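Side-chain contacts in beta-galacturonidase (Eisenbergiella tayi, PDB 6NCW), which is a family 2 glycoside hydrolase that cleaves beta-galacturonides and may share the beta-glucuronidase activity generally assigned to its family: residues L329-N334 and P460-E465; Y427-K432 and D444-W449; V437-Y442 and L495-S500. All coordinates share one frame; numbering follows the deposited sequence.

Contact 1. Residues L329-N334 and P460-E465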
# COMPACT_ATOMS: atom_id res chain seq x y z
N LEU A 329 -23.98 22.24 -12.08
CA LEU A 329 -25.38 21.94 -11.79
C LEU A 329 -25.50 20.98 -10.61
O LEU A 329 -24.71 20.05 -10.46
CB LEU A 329 -26.05 21.34 -13.03
CG LEU A 329 -26.04 22.28 -14.25
CD1 LEU A 329 -26.30 21.51 -15.53
CD2 LEU A 329 -27.07 23.39 -14.04
N VAL A 330 -26.50 21.21 -9.77
CA VAL A 330 -26.66 20.47 -8.53
C VAL A 330 -28.04 19.82 -8.50
O VAL A 330 -29.06 20.48 -8.72
CB VAL A 330 -26.46 21.38 -7.30
CG1 VAL A 330 -26.77 20.61 -6.02
CG2 VAL A 330 -25.02 21.87 -7.25
N TRP A 331 -28.05 18.52 -8.27
CA TRP A 331 -29.19 17.80 -7.75
C TRP A 331 -29.04 17.79 -6.23
O TRP A 331 -28.05 17.24 -5.72
CB TRP A 331 -29.21 16.37 -8.33
CG TRP A 331 -30.08 15.33 -7.65
CD1 TRP A 331 -30.12 15.03 -6.31
CD2 TRP A 331 -30.96 14.41 -8.29
NE1 TRP A 331 -31.01 14.00 -6.08
CE2 TRP A 331 -31.54 13.60 -7.28
CE3 TRP A 331 -31.32 14.17 -9.63
CZ2 TRP A 331 -32.45 12.58 -7.57
CZ3 TRP A 331 -32.25 13.17 -9.90
CH2 TRP A 331 -32.79 12.38 -8.88
N GLU A 332 -29.96 18.42 -5.50
CA GLU A 332 -29.95 18.36 -4.05
C GLU A 332 -31.16 17.55 -3.58
O GLU A 332 -32.26 17.70 -4.11
CB GLU A 332 -29.94 19.75 -3.41
CG GLU A 332 -29.81 19.70 -1.89
CD GLU A 332 -29.45 21.04 -1.22
OE1 GLU A 332 -28.36 21.13 -0.61
OE2 GLU A 332 -30.27 22.00 -1.28
N GLU A 333 -30.96 16.67 -2.59
CA GLU A 333 -32.05 15.84 -2.09
C GLU A 333 -32.16 15.95 -0.57
O GLU A 333 -31.23 16.37 0.11
CB GLU A 333 -31.88 14.37 -2.51
CG GLU A 333 -30.57 13.68 -2.08
CD GLU A 333 -30.40 12.32 -2.76
OE1 GLU A 333 -29.77 11.41 -2.17
OE2 GLU A 333 -30.91 12.18 -3.90
N ASN A 334 -33.34 15.57 -0.05
CA ASN A 334 -33.53 15.53 1.39
C ASN A 334 -32.75 14.36 1.99
O ASN A 334 -32.22 13.50 1.28
CB ASN A 334 -35.02 15.46 1.76
CG ASN A 334 -35.69 14.12 1.44
OD1 ASN A 334 -35.26 13.35 0.58
ND2 ASN A 334 -36.78 13.85 2.14
N PRO A 460 -38.32 12.78 -18.83
CA PRO A 460 -36.85 12.68 -18.85
C PRO A 460 -36.38 11.59 -17.90
O PRO A 460 -37.02 11.29 -16.89
CB PRO A 460 -36.40 14.06 -18.38
CG PRO A 460 -37.56 14.96 -18.66
CD PRO A 460 -38.77 14.12 -18.45
N PHE A 461 -35.24 10.99 -18.23
CA PHE A 461 -34.72 9.82 -17.52
C PHE A 461 -33.24 10.05 -17.23
O PHE A 461 -32.47 10.39 -18.14
CB PHE A 461 -34.94 8.55 -18.38
CG PHE A 461 -34.29 7.28 -17.83
CD1 PHE A 461 -34.80 6.63 -16.71
CD2 PHE A 461 -33.20 6.71 -18.48
CE1 PHE A 461 -34.22 5.46 -16.23
CE2 PHE A 461 -32.62 5.54 -18.00
CZ PHE A 461 -33.13 4.92 -16.88
N LEU A 462 -32.85 9.85 -15.97
CA LEU A 462 -31.46 9.95 -15.52
C LEU A 462 -31.04 8.65 -14.85
O LEU A 462 -31.85 8.02 -14.18
CB LEU A 462 -31.28 11.12 -14.53
CG LEU A 462 -31.29 12.55 -15.05
CD1 LEU A 462 -31.35 13.53 -13.90
CD2 LEU A 462 -30.07 12.80 -15.94
N ILE A 463 -29.79 8.25 -15.06
CA ILE A 463 -29.12 7.26 -14.22
C ILE A 463 -28.46 8.01 -13.07
O ILE A 463 -27.46 8.71 -13.26
CB ILE A 463 -28.08 6.44 -15.00
CG1 ILE A 463 -28.73 5.63 -16.12
CG2 ILE A 463 -27.29 5.53 -14.03
CD1 ILE A 463 -29.86 4.73 -15.64
N THR A 464 -29.03 7.90 -11.87
CA THR A 464 -28.54 8.69 -10.75
C THR A 464 -27.43 7.99 -9.98
O THR A 464 -26.80 8.64 -9.13
CB THR A 464 -29.70 9.05 -9.80
OG1 THR A 464 -30.64 7.97 -9.72
CG2 THR A 464 -30.39 10.31 -10.31
N GLU A 465 -27.17 6.71 -10.27
CA GLU A 465 -26.01 5.98 -9.76
C GLU A 465 -25.64 4.89 -10.76
O GLU A 465 -26.52 4.15 -11.19
CB GLU A 465 -26.29 5.31 -8.40
CG GLU A 465 -26.30 6.28 -7.23
CD GLU A 465 -26.75 5.65 -5.91
OE1 GLU A 465 -27.32 6.41 -5.09
OE2 GLU A 465 -26.54 4.42 -5.70
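W331 and T464 meet inside the TIM barrel. Their strands, 329-333 and 461-466, are third and seventh of the eight barrel strands. They therefore face each other across the core, with no backbone bonds between them. The tight part is the methyl of T464 laid over one face of the indole. T464 CG2 sits 3.4 Å from W331 CZ3 and 3.5 Å from W331 CH2, so it covers the outer end of the six-membered ring. The two side chains cross at about a right angle. W331 points inward from its strand, and CG anti to the backbone N (chi1 164°) carries the indole on to T464. The threonine hydroxyl takes no part in this packing and is hydrogen-bonded to N428 OD1.

L462 makes the loose touch. Its CD1 lies 4.1 Å from W331 CZ3, at the ring edge and near the ring plane. S426 and Y508 of other barrel strands also pack on W331.

E333 and E465 lie toward the sugar site without touching each other. R309 makes a salt bridge to each glutamate. E465 belongs to the galacturonate-binding site, and its OE1 hydrogen-bonds a glycerol here. The indole is pinned at its other end: W331 NE1 donates to E333 OE2 at 2.8 Å, on the anti side but about 30° out of the carboxylate plane, so the bond is not straight (148°).

Contact 2. Residues Y427-K432 and D444-W449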
# COMPACT_ATOMS: atom_id res chain seq x y z
N TYR A 427 -32.96 6.33 -11.84
CA TYR A 427 -32.68 4.98 -11.38
C TYR A 427 -31.21 4.80 -11.03
O TYR A 427 -30.32 5.31 -11.71
CB TYR A 427 -33.09 3.97 -12.45
CG TYR A 427 -34.46 3.40 -12.15
CD1 TYR A 427 -35.62 3.96 -12.68
CD2 TYR A 427 -34.59 2.32 -11.30
CE1 TYR A 427 -36.89 3.43 -12.38
CE2 TYR A 427 -35.83 1.78 -11.00
CZ TYR A 427 -36.97 2.32 -11.53
OH TYR A 427 -38.18 1.75 -11.20
N ASN A 428 -30.96 4.11 -9.92
CA ASN A 428 -29.64 3.63 -9.53
C ASN A 428 -29.48 2.21 -10.04
O ASN A 428 -30.28 1.33 -9.70
CB ASN A 428 -29.48 3.67 -8.01
CG ASN A 428 -29.73 5.04 -7.44
OD1 ASN A 428 -29.67 6.04 -8.15
ND2 ASN A 428 -30.00 5.11 -6.13
N ILE A 429 -28.47 1.97 -10.87
CA ILE A 429 -28.24 0.63 -11.43
C ILE A 429 -26.76 0.30 -11.33
O ILE A 429 -25.91 1.18 -11.53
CB ILE A 429 -28.72 0.49 -12.90
CG1 ILE A 429 -27.90 1.38 -13.83
CG2 ILE A 429 -30.23 0.77 -13.02
CD1 ILE A 429 -28.22 1.16 -15.33
N TYR A 430 -26.45 -0.97 -11.06
CA TYR A 430 -25.06 -1.42 -11.00
C TYR A 430 -24.76 -2.67 -11.84
O TYR A 430 -24.16 -3.63 -11.35
CB TYR A 430 -24.68 -1.65 -9.55
CG TYR A 430 -24.64 -0.39 -8.72
CD1 TYR A 430 -25.78 0.08 -8.08
CD2 TYR A 430 -23.45 0.33 -8.58
CE1 TYR A 430 -25.72 1.23 -7.29
CE2 TYR A 430 -23.39 1.47 -7.80
CZ TYR A 430 -24.53 1.91 -7.17
OH TYR A 430 -24.46 3.06 -6.39
N PRO A 431 -25.14 -2.69 -13.12
CA PRO A 431 -24.71 -3.82 -13.97
C PRO A 431 -23.20 -3.80 -14.12
O PRO A 431 -22.58 -2.72 -14.21
CB PRO A 431 -25.41 -3.55 -15.31
CG PRO A 431 -25.55 -2.01 -15.31
CD PRO A 431 -25.91 -1.70 -13.89
N LYS A 432 -22.62 -4.99 -14.12
CA LYS A 432 -21.19 -5.29 -14.16
C LYS A 432 -20.53 -5.06 -12.80
O LYS A 432 -19.30 -5.27 -12.67
CB LYS A 432 -20.44 -4.51 -15.26
CG LYS A 432 -20.79 -5.04 -16.65
CD LYS A 432 -20.78 -6.58 -16.62
CE LYS A 432 -20.85 -7.20 -18.01
NZ LYS A 432 -19.61 -6.91 -18.80
N ASP A 444 -31.52 -1.19 -21.27
CA ASP A 444 -32.63 -1.25 -22.22
C ASP A 444 -33.86 -1.92 -21.62
O ASP A 444 -34.99 -1.45 -21.82
CB ASP A 444 -32.18 -1.98 -23.49
CG ASP A 444 -31.21 -1.15 -24.32
OD1 ASP A 444 -31.03 0.06 -24.01
OD2 ASP A 444 -30.61 -1.69 -25.28
N GLU A 445 -33.66 -3.00 -20.88
CA GLU A 445 -34.79 -3.66 -20.24
C GLU A 445 -35.49 -2.73 -19.25
O GLU A 445 -36.73 -2.67 -19.22
CB GLU A 445 -34.32 -4.94 -19.54
CG GLU A 445 -35.32 -5.44 -18.52
CD GLU A 445 -34.88 -6.71 -17.82
OE1 GLU A 445 -35.51 -7.07 -16.80
OE2 GLU A 445 -33.93 -7.37 -18.29
N LEU A 446 -34.72 -1.99 -18.45
CA LEU A 446 -35.31 -1.02 -17.52
C LEU A 446 -36.00 0.11 -18.27
O LEU A 446 -37.12 0.50 -17.92
CB LEU A 446 -34.23 -0.46 -16.60
CG LEU A 446 -34.67 0.70 -15.68
CD1 LEU A 446 -35.81 0.31 -14.73
CD2 LEU A 446 -33.47 1.25 -14.89
N TYR A 447 -35.35 0.66 -19.30
CA TYR A 447 -35.92 1.81 -20.00
C TYR A 447 -37.23 1.45 -20.69
O TYR A 447 -38.23 2.17 -20.57
CB TYR A 447 -34.93 2.37 -21.01
CG TYR A 447 -35.44 3.67 -21.58
CD1 TYR A 447 -35.46 4.83 -20.80
CD2 TYR A 447 -35.95 3.74 -22.87
CE1 TYR A 447 -35.94 6.02 -21.30
CE2 TYR A 447 -36.44 4.93 -23.38
CZ TYR A 447 -36.44 6.06 -22.59
OH TYR A 447 -36.93 7.24 -23.09
N GLN A 448 -37.25 0.32 -21.39
CA GLN A 448 -38.46 -0.14 -22.06
C GLN A 448 -39.60 -0.37 -21.08
O GLN A 448 -40.73 0.05 -21.32
CB GLN A 448 -38.16 -1.41 -22.86
CG GLN A 448 -38.21 -1.23 -24.36
CD GLN A 448 -37.16 -0.27 -24.90
OE1 GLN A 448 -35.98 -0.60 -25.00
NE2 GLN A 448 -37.60 0.94 -25.28
N TRP A 449 -39.31 -1.01 -19.94
CA TRP A 449 -40.34 -1.16 -18.92
C TRP A 449 -40.89 0.19 -18.47
O TRP A 449 -42.10 0.33 -18.30
CB TRP A 449 -39.80 -1.93 -17.71
CG TRP A 449 -40.81 -1.97 -16.62
CD1 TRP A 449 -41.83 -2.87 -16.48
CD2 TRP A 449 -40.92 -1.05 -15.52
NE1 TRP A 449 -42.57 -2.57 -15.36
CE2 TRP A 449 -42.03 -1.46 -14.75
CE3 TRP A 449 -40.19 0.06 -15.11
CZ2 TRP A 449 -42.42 -0.80 -13.59
CZ3 TRP A 449 -40.58 0.72 -13.95
CH2 TRP A 449 -41.69 0.29 -13.21
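L446 lies over one face of the Y427 ring with both methyl groups. The pair joins strand to helix within a beta-alpha-beta unit of the TIM barrel, made of strand 425-428, helix 439-453 and strand 461-466. L446 CD1 stands almost exactly above the ring centre. It is 3.9 Å from the centroid of Y427 and only 6° off the ring normal, a clear CH-pi contact. The second methyl rests at the root of the same ring. L446 CD2 is 3.6 Å from Y427 CG and 3.7 Å from Y427 CB. The leucine thus spans the face from CB to the ring centre. This grip depends on L446 CG being anti to its backbone N (chi1 173°), which carries the fork down from the helix to the strand.

I429, two residues after Y427, flanks the same fork. Its CG2 branch comes within 3.8 Å of L446 CD2, so that methyl is wedged between the tyrosine root and the isoleucine. I463 and I466 of the next strand pack on I429, and F413 packs on L446. The result is an apolar layer between sheet and helix.

One helical turn beyond L446, W449 crosses Y427 at about a right angle. The indole is turned obliquely to the phenol oxygen, and the touch is slight. The polar end of the tyrosine is satisfied elsewhere, by a hydrogen bond with the backbone O of R412. The same Y427 OH lies 3.8 Å from W449 CZ3.

Contact 3. Residues V437-Y442 and L495-S500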
# COMPACT_ATOMS: atom_id res chain seq x y z
N VAL A 437 -24.48 -8.77 -16.14
CA VAL A 437 -25.35 -8.59 -17.30
C VAL A 437 -24.69 -7.46 -18.08
O VAL A 437 -24.24 -6.48 -17.45
CB VAL A 437 -26.79 -8.20 -16.90
CG1 VAL A 437 -27.63 -7.95 -18.14
CG2 VAL A 437 -27.43 -9.27 -16.02
N PRO A 438 -24.60 -7.53 -19.40
CA PRO A 438 -24.12 -6.36 -20.17
C PRO A 438 -24.93 -5.11 -19.83
O PRO A 438 -26.16 -5.15 -19.73
CB PRO A 438 -24.33 -6.79 -21.62
CG PRO A 438 -24.20 -8.31 -21.56
CD PRO A 438 -24.86 -8.69 -20.26
N VAL A 439 -24.23 -3.99 -19.65
CA VAL A 439 -24.90 -2.77 -19.21
C VAL A 439 -25.99 -2.35 -20.20
O VAL A 439 -27.08 -1.92 -19.80
CB VAL A 439 -23.88 -1.63 -19.00
CG1 VAL A 439 -24.61 -0.41 -18.45
CG2 VAL A 439 -22.78 -2.07 -18.05
N GLU A 440 -25.71 -2.47 -21.50
CA GLU A 440 -26.69 -2.07 -22.50
C GLU A 440 -27.99 -2.85 -22.37
O GLU A 440 -29.08 -2.28 -22.53
CB GLU A 440 -26.10 -2.28 -23.89
CG GLU A 440 -26.78 -1.47 -24.94
CD GLU A 440 -25.85 -1.16 -26.09
OE1 GLU A 440 -25.28 -2.13 -26.66
OE2 GLU A 440 -25.66 0.05 -26.40
N ASP A 441 -27.91 -4.15 -22.07
CA ASP A 441 -29.11 -4.98 -21.97
C ASP A 441 -29.92 -4.63 -20.73
O ASP A 441 -31.14 -4.53 -20.79
CB ASP A 441 -28.74 -6.46 -21.94
CG ASP A 441 -27.97 -6.90 -23.18
OD1 ASP A 441 -27.87 -6.09 -24.13
OD2 ASP A 441 -27.46 -8.05 -23.21
N TYR A 442 -29.24 -4.47 -19.60
CA TYR A 442 -29.91 -4.11 -18.36
C TYR A 442 -30.60 -2.77 -18.50
O TYR A 442 -31.77 -2.61 -18.14
CB TYR A 442 -28.87 -4.09 -17.24
CG TYR A 442 -29.43 -4.11 -15.85
CD1 TYR A 442 -29.48 -2.95 -15.09
CD2 TYR A 442 -29.88 -5.29 -15.28
CE1 TYR A 442 -29.97 -2.96 -13.79
CE2 TYR A 442 -30.39 -5.31 -13.99
CZ TYR A 442 -30.43 -4.15 -13.25
OH TYR A 442 -30.93 -4.18 -11.97
N LEU A 495 -20.34 3.81 -18.87
CA LEU A 495 -20.54 5.16 -19.40
C LEU A 495 -20.90 5.11 -20.88
O LEU A 495 -21.75 5.89 -21.34
CB LEU A 495 -19.28 6.00 -19.17
CG LEU A 495 -18.99 6.43 -17.70
CD1 LEU A 495 -17.67 7.15 -17.59
CD2 LEU A 495 -20.10 7.32 -17.12
N GLN A 496 -20.26 4.21 -21.63
CA GLN A 496 -20.60 4.04 -23.03
C GLN A 496 -22.08 3.72 -23.21
O GLN A 496 -22.74 4.27 -24.09
CB GLN A 496 -19.70 2.96 -23.64
CG GLN A 496 -20.25 2.24 -24.86
CD GLN A 496 -20.36 3.10 -26.10
OE1 GLN A 496 -19.56 4.03 -26.32
NE2 GLN A 496 -21.37 2.81 -26.94
N ALA A 497 -22.64 2.89 -22.32
CA ALA A 497 -24.05 2.53 -22.47
C ALA A 497 -24.97 3.70 -22.13
O ALA A 497 -25.91 3.98 -22.88
CB ALA A 497 -24.38 1.31 -21.62
N VAL A 498 -24.74 4.39 -21.00
CA VAL A 498 -25.68 5.44 -20.58
C VAL A 498 -25.71 6.57 -21.61
O VAL A 498 -26.78 7.08 -21.94
CB VAL A 498 -25.35 5.97 -19.16
CG1 VAL A 498 -25.46 4.85 -18.13
CG2 VAL A 498 -23.96 6.57 -19.10
N PHE A 499 -24.56 6.96 -22.14
CA PHE A 499 -24.51 8.05 -23.11
C PHE A 499 -25.03 7.66 -24.49
O PHE A 499 -25.26 8.56 -25.31
CB PHE A 499 -23.08 8.58 -23.21
CG PHE A 499 -22.67 9.41 -22.03
CD1 PHE A 499 -23.49 10.45 -21.58
CD2 PHE A 499 -21.51 9.14 -21.33
CE1 PHE A 499 -23.14 11.22 -20.47
CE2 PHE A 499 -21.15 9.90 -20.21
CZ PHE A 499 -21.97 10.96 -19.79
N SER A 500 -25.24 6.38 -24.78
CA SER A 500 -25.85 5.97 -26.03
C SER A 500 -27.29 5.50 -25.86
O SER A 500 -27.91 5.08 -26.85
CB SER A 500 -25.00 4.88 -26.70
OG SER A 500 -24.96 3.71 -25.91
O HOH W 1 -27.21 1.89 -24.33
O HOH W 2 -22.85 0.61 -25.29
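A497 and V439 form the apolar centre of this contact between two helices. A497 CB lies 3.6 Å from V439 CG1 and 4.0 Å from V439 CB. The small alanine lets the backbones come close: E440 CA and A497 CA are 5.3 Å apart. V439 CG1 is the branch that touches, set anti to the backbone N (chi1 -176°).

The outer edge of the contact is polar and hydrated. E440 extends its chain toward helix 484-500, and two waters bridge its carboxylate to that helix. Water 1 donates to E440 OE2 at 3.2 Å and to A497 O at 2.9 Å. Water 2 accepts from Q496 NE2 at 3.1 Å and donates a weak bond to E440 OE2. One carboxylate oxygen thus serves both bridges. S500 OG is nearby, 3.8 Å from E440 OE2, too far for a direct bond.

Further out, the start of helix 439-453 is held in place. P438 is its N-cap residue, and Y442 N bonds to P438 O. V439 N at this first turn is hydrogen-bonded to E493 OE2, so the partner helix itself provides an acceptor for the helix start. Q494 of that helix also packs on V439.

The two helices are successive in the TIM barrel. Helix 439-453 precedes strand 461-466, and helix 484-500 follows it. On its inner side helix 484-500 rests V498 and L495 on V507 of strand 504-509. L495 also reaches V548, S551 and Y552 of helix 544-553.

The three contacts run from the barrel core to its helical shell. Contact 1 is inside the barrel, contact 2 joins the strand 425-428 to its helix, and contact 3 joins that helix to the next. Contacts 2 and 3 share helix 439-453, with centres about 8 Å apart; P431 CG touches V439 CG1 at 3.6 Å. The centre of contact 1 is about 16 Å from that of contact 2 and about 18 Å from that of contact 3. Its sugar-binding residue E465 is tied to contact 2 by a probable hydrogen bond, E465 OE2 to Y430 OH, 2.6 Å. I463 CG1 and V498 CG1, 3.9 Å apart, link contact 1 to contact 3.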